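PDB 5CE6: FACT-Spt16 from Cicer arietinum, which probably acts as the histone-binding N-terminal part of the FACT chaperone's SPT16 subunit, contributing to H3-H4 binding during transcription. Local coordinates for residues S51-V56 / S155-I160; E84-F89 / R168-W173. All coordinates share one frame; numbering follows the deposited sequence. Where two conformers were deposited one is given.

Interaction 1. Residues S51-V56 / S155-I160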
# COMPACT_ATOMS: atom_id res chain seq x y z
N SER A 51 -23.51 10.51 3.38
CA SER A 51 -24.14 9.20 3.44
C SER A 51 -24.83 8.90 4.77
O SER A 51 -24.33 9.23 5.84
CB SER A 51 -23.12 8.10 3.13
OG SER A 51 -21.97 8.22 3.94
N ASP A 52 -26.00 8.26 4.67
CA ASP A 52 -26.78 7.85 5.82
C ASP A 52 -26.39 6.42 6.16
O ASP A 52 -26.56 5.96 7.29
CB ASP A 52 -28.28 7.87 5.50
CG ASP A 52 -28.73 9.17 4.85
OD1 ASP A 52 -28.82 10.19 5.57
OD2 ASP A 52 -29.00 9.17 3.63
N ALA A 53 -25.86 5.72 5.17
CA ALA A 53 -25.42 4.34 5.33
C ALA A 53 -24.20 4.08 4.45
O ALA A 53 -24.02 4.77 3.44
CB ALA A 53 -26.55 3.37 4.99
N ILE A 54 -23.36 3.12 4.82
CA ILE A 54 -22.16 2.81 4.04
C ILE A 54 -22.07 1.31 3.78
O ILE A 54 -22.17 0.51 4.72
CB ILE A 54 -20.87 3.27 4.77
CG1 ILE A 54 -20.88 4.80 4.92
CG2 ILE A 54 -19.62 2.80 4.02
CD1 ILE A 54 -19.85 5.31 5.89
N ALA A 55 -21.90 0.94 2.52
CA ALA A 55 -21.84 -0.47 2.13
C ALA A 55 -20.45 -0.82 1.66
O ALA A 55 -19.88 -0.14 0.80
CB ALA A 55 -22.85 -0.76 1.01
N VAL A 56 -19.88 -1.89 2.23
CA VAL A 56 -18.61 -2.40 1.74
C VAL A 56 -18.79 -3.87 1.40
O VAL A 56 -19.59 -4.57 2.04
CB VAL A 56 -17.44 -2.21 2.75
CG1 VAL A 56 -17.39 -0.77 3.26
CG2 VAL A 56 -17.55 -3.18 3.92
N SER A 155 -32.41 8.39 0.98
CA SER A 155 -31.21 7.74 1.49
C SER A 155 -29.99 7.94 0.59
O SER A 155 -30.07 7.80 -0.64
CB SER A 155 -31.45 6.24 1.72
OG SER A 155 -32.19 6.01 2.91
N THR A 156 -28.87 8.27 1.21
CA THR A 156 -27.60 8.30 0.50
C THR A 156 -26.72 7.18 1.04
O THR A 156 -26.37 7.17 2.22
CB THR A 156 -26.89 9.66 0.65
OG1 THR A 156 -27.68 10.68 0.01
CG2 THR A 156 -25.52 9.62 0.00
N VAL A 157 -26.37 6.24 0.17
CA VAL A 157 -25.48 5.14 0.54
C VAL A 157 -24.09 5.40 0.01
O VAL A 157 -23.89 5.56 -1.19
CB VAL A 157 -25.99 3.79 -0.00
CG1 VAL A 157 -25.00 2.68 0.30
CG2 VAL A 157 -27.33 3.47 0.61
N GLY A 158 -23.12 5.43 0.91
CA GLY A 158 -21.73 5.56 0.51
C GLY A 158 -21.15 4.21 0.14
O GLY A 158 -21.44 3.21 0.79
N HIS A 159 -20.35 4.19 -0.92
CA HIS A 159 -19.60 2.98 -1.27
C HIS A 159 -18.25 3.37 -1.82
O HIS A 159 -18.01 4.54 -2.10
CB HIS A 159 -20.37 2.12 -2.27
CG HIS A 159 -20.60 2.78 -3.59
ND1 HIS A 159 -20.53 2.10 -4.79
CD2 HIS A 159 -20.91 4.06 -3.91
CE1 HIS A 159 -20.78 2.93 -5.78
NE2 HIS A 159 -21.01 4.13 -5.28
N ILE A 160 -17.36 2.40 -1.94
CA ILE A 160 -16.05 2.66 -2.52
C ILE A 160 -16.24 2.50 -4.02
O ILE A 160 -16.08 1.41 -4.57
CB ILE A 160 -15.00 1.68 -1.96
CG1 ILE A 160 -14.99 1.78 -0.43
CG2 ILE A 160 -13.63 1.99 -2.53
CD1 ILE A 160 -14.25 0.65 0.27
O HOH W 1 -17.83 0.00 -0.76
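Asp-52 turns CG back beside its own backbone N (chi1 -49°), and from there the carboxylate reaches Thr-156. OD2 of Asp-52 takes the backbone N-H of Thr-156 nearly along its C-O axis, with OD2 and N 2.6 Å apart. The main chain returns the favour: Asp-52 N donates to Thr-156 O over 2.7 Å, in the carbonyl plane, so one aspartate grips both the N-H and the C=O of the same residue. Ala-53 N also bonds Thr-156 O, weakly, at 3.3 Å. From here on the chains pair as parallel beta strands, 53-58 beside 156-159, inside the six-stranded mixed sheet of the N-terminal lobe; strand 85-89 flanks the pair beyond 53-58 and strand 183-186 beyond 156-159. Gly-158 is held at both ends, its N donating to Ala-53 O (2.8 Å) and its O accepting from Ala-55 N (2.9 Å). In the conformer given, Ser-51 OG sits between the backbone N and the carbonyl carbon and hydrogen-bonds Trp-48 O. On the sheet face carrying Ala-55, the methyl CB of that residue rests 4.1 Å from Val-157 CG1. Farther along, the strands are bridged by a water that donates to Ala-55 O (2.6 Å) and accepts from Ile-160 N.

Interaction 2. Residues E84-F89 / R168-W173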
# COMPACT_ATOMS: atom_id res chain seq x y z
N GLU A 84 -16.38 -12.87 0.03
CA GLU A 84 -17.79 -13.02 -0.33
C GLU A 84 -18.73 -12.57 0.80
O GLU A 84 -19.66 -13.28 1.19
CB GLU A 84 -18.09 -14.45 -0.78
CG GLU A 84 -19.30 -14.55 -1.69
CD GLU A 84 -19.53 -15.96 -2.21
OE1 GLU A 84 -19.52 -16.91 -1.40
OE2 GLU A 84 -19.72 -16.10 -3.44
N THR A 85 -18.46 -11.37 1.31
CA THR A 85 -19.24 -10.81 2.41
C THR A 85 -19.62 -9.37 2.08
O THR A 85 -18.81 -8.61 1.56
CB THR A 85 -18.44 -10.86 3.73
OG1 THR A 85 -18.21 -12.22 4.10
CG2 THR A 85 -19.20 -10.18 4.87
N ILE A 86 -20.86 -9.01 2.39
CA ILE A 86 -21.30 -7.62 2.28
C ILE A 86 -21.60 -7.09 3.68
O ILE A 86 -22.27 -7.75 4.47
CB ILE A 86 -22.58 -7.53 1.45
CG1 ILE A 86 -22.32 -8.00 0.01
CG2 ILE A 86 -23.15 -6.12 1.47
CD1 ILE A 86 -23.61 -8.41 -0.73
N MET A 87 -21.10 -5.90 4.00
CA MET A 87 -21.38 -5.29 5.30
C MET A 87 -21.91 -3.88 5.10
O MET A 87 -21.30 -3.08 4.39
CB MET A 87 -20.12 -5.27 6.17
CG MET A 87 -20.30 -4.67 7.53
SD MET A 87 -18.92 -5.13 8.60
CE MET A 87 -17.53 -4.48 7.69
N VAL A 88 -23.05 -3.59 5.73
CA VAL A 88 -23.68 -2.28 5.59
C VAL A 88 -23.88 -1.60 6.94
O VAL A 88 -24.58 -2.11 7.82
CB VAL A 88 -25.04 -2.38 4.86
CG1 VAL A 88 -25.71 -1.01 4.82
CG2 VAL A 88 -24.85 -2.91 3.45
N PHE A 89 -23.27 -0.43 7.08
CA PHE A 89 -23.37 0.34 8.31
C PHE A 89 -24.50 1.33 8.21
O PHE A 89 -24.60 2.04 7.21
CB PHE A 89 -22.07 1.10 8.55
CG PHE A 89 -20.86 0.23 8.62
CD1 PHE A 89 -20.13 -0.05 7.47
CD2 PHE A 89 -20.46 -0.32 9.83
CE1 PHE A 89 -19.01 -0.86 7.53
CE2 PHE A 89 -19.35 -1.13 9.90
CZ PHE A 89 -18.62 -1.40 8.75
N ARG A 168 -20.40 -13.30 -8.52
CA ARG A 168 -21.85 -13.21 -8.58
C ARG A 168 -22.46 -12.37 -7.46
O ARG A 168 -23.33 -11.54 -7.72
CB ARG A 168 -22.46 -14.61 -8.59
CG ARG A 168 -21.87 -15.50 -9.66
CD ARG A 168 -22.72 -16.73 -9.91
NE ARG A 168 -22.39 -17.34 -11.19
CZ ARG A 168 -22.84 -16.90 -12.37
NH1 ARG A 168 -23.63 -15.84 -12.42
NH2 ARG A 168 -22.50 -17.52 -13.49
N LEU A 169 -22.01 -12.58 -6.23
CA LEU A 169 -22.58 -11.86 -5.08
C LEU A 169 -22.44 -10.35 -5.24
O LEU A 169 -23.43 -9.62 -5.16
CB LEU A 169 -21.89 -12.29 -3.77
CG LEU A 169 -22.59 -11.81 -2.50
CD1 LEU A 169 -23.80 -12.68 -2.21
CD2 LEU A 169 -21.65 -11.79 -1.30
N LEU A 170 -21.21 -9.90 -5.49
CA LEU A 170 -20.94 -8.47 -5.61
C LEU A 170 -21.62 -7.88 -6.85
O LEU A 170 -22.09 -6.74 -6.82
CB LEU A 170 -19.44 -8.19 -5.66
CG LEU A 170 -18.55 -8.53 -4.45
CD1 LEU A 170 -17.49 -7.47 -4.23
CD2 LEU A 170 -19.34 -8.78 -3.18
N ASP A 171 -21.67 -8.66 -7.93
CA ASP A 171 -22.36 -8.24 -9.15
C ASP A 171 -23.83 -7.94 -8.86
O ASP A 171 -24.35 -6.90 -9.25
CB ASP A 171 -22.27 -9.33 -10.22
CG ASP A 171 -20.96 -9.29 -10.99
OD1 ASP A 171 -20.30 -8.23 -10.98
OD2 ASP A 171 -20.61 -10.32 -11.61
N LEU A 172 -24.48 -8.88 -8.18
CA LEU A 172 -25.89 -8.73 -7.86
C LEU A 172 -26.11 -7.54 -6.93
O LEU A 172 -27.02 -6.73 -7.14
CB LEU A 172 -26.44 -10.02 -7.25
CG LEU A 172 -27.91 -10.00 -6.83
CD1 LEU A 172 -28.80 -9.64 -8.00
CD2 LEU A 172 -28.33 -11.35 -6.25
N TRP A 173 -25.27 -7.43 -5.91
CA TRP A 173 -25.39 -6.37 -4.93
C TRP A 173 -25.26 -5.00 -5.59
O TRP A 173 -26.06 -4.10 -5.33
CB TRP A 173 -24.34 -6.54 -3.82
CG TRP A 173 -24.28 -5.41 -2.83
CD1 TRP A 173 -23.22 -4.57 -2.60
CD2 TRP A 173 -25.31 -5.00 -1.92
NE1 TRP A 173 -23.53 -3.67 -1.62
CE2 TRP A 173 -24.81 -3.91 -1.18
CE3 TRP A 173 -26.61 -5.45 -1.66
CZ2 TRP A 173 -25.56 -3.26 -0.20
CZ3 TRP A 173 -27.36 -4.80 -0.68
CH2 TRP A 173 -26.83 -3.72 0.04
O HOH W 2 -19.58 -14.53 -5.43
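Ile-86 puts its CG2 methyl over one face of the Trp-173 indole in a CH-pi contact, 4.0 Å from the centroid of the five-membered ring and only 18° off its normal. Ile-86 CD1 sits farther back, where the ring joins the chain, 3.7 Å from Trp-173 CG and in touch with Trp-173 CB too. Val-88 CG2 comes in obliquely to the six-membered ring, 3.7 Å from Trp-173 CZ2. Trp-173 delivers its ring with CG anti to the backbone N (chi1 174°). The helix that carries it, 168-179, is the connection between the parallel strands 156-159 and 183-186, a beta-alpha-beta crossover, and it packs on the sheet with helix 133-145 alongside, whose Ile-140 also touches the tryptophan. An alanine at Trp-173 would probably leave Ile-86 CG2 and Val-88 CG2 facing a gap where the indole had been, and Ile-86 CD1 with only the CB of this residue to touch. One turn earlier, Leu-169 CD2 meets Ile-86 CD1 at 3.9 Å and lies closer still to Glu-84, 3.6 Å from its CG. A G1 beta bulge, with Glu-84 and Thr-85 opposite Cys-58 of the neighbouring strand, opens strand 85-89. Glu-84 OE2 receives a hydrogen bond from a water, 2.5 Å away, which in turn accepts one from Leu-169 N in the helix's first turn.

In the fold
Both contacts are buried in the same lobe and share one sheet. Interaction 1 works within the sheet, mostly through backbone bonds reinforced by one carboxylate; interaction 2 works on a face of the sheet, joining a strand to the helix lying on it by apolar and ring contacts, with a water at its partly exposed start. They meet where strands 53-58 and 85-89 run side by side: Ile-54 O and Phe-89 N probably bond at 2.8 Å, and Ala-55 CB packs 3.8 Å from Val-88 CG2. Ala-55 also touches Trp-173, so the helix covers both strands. On the other face, Ile-54 and Val-56 pack against Phe-191 of helix 188-196.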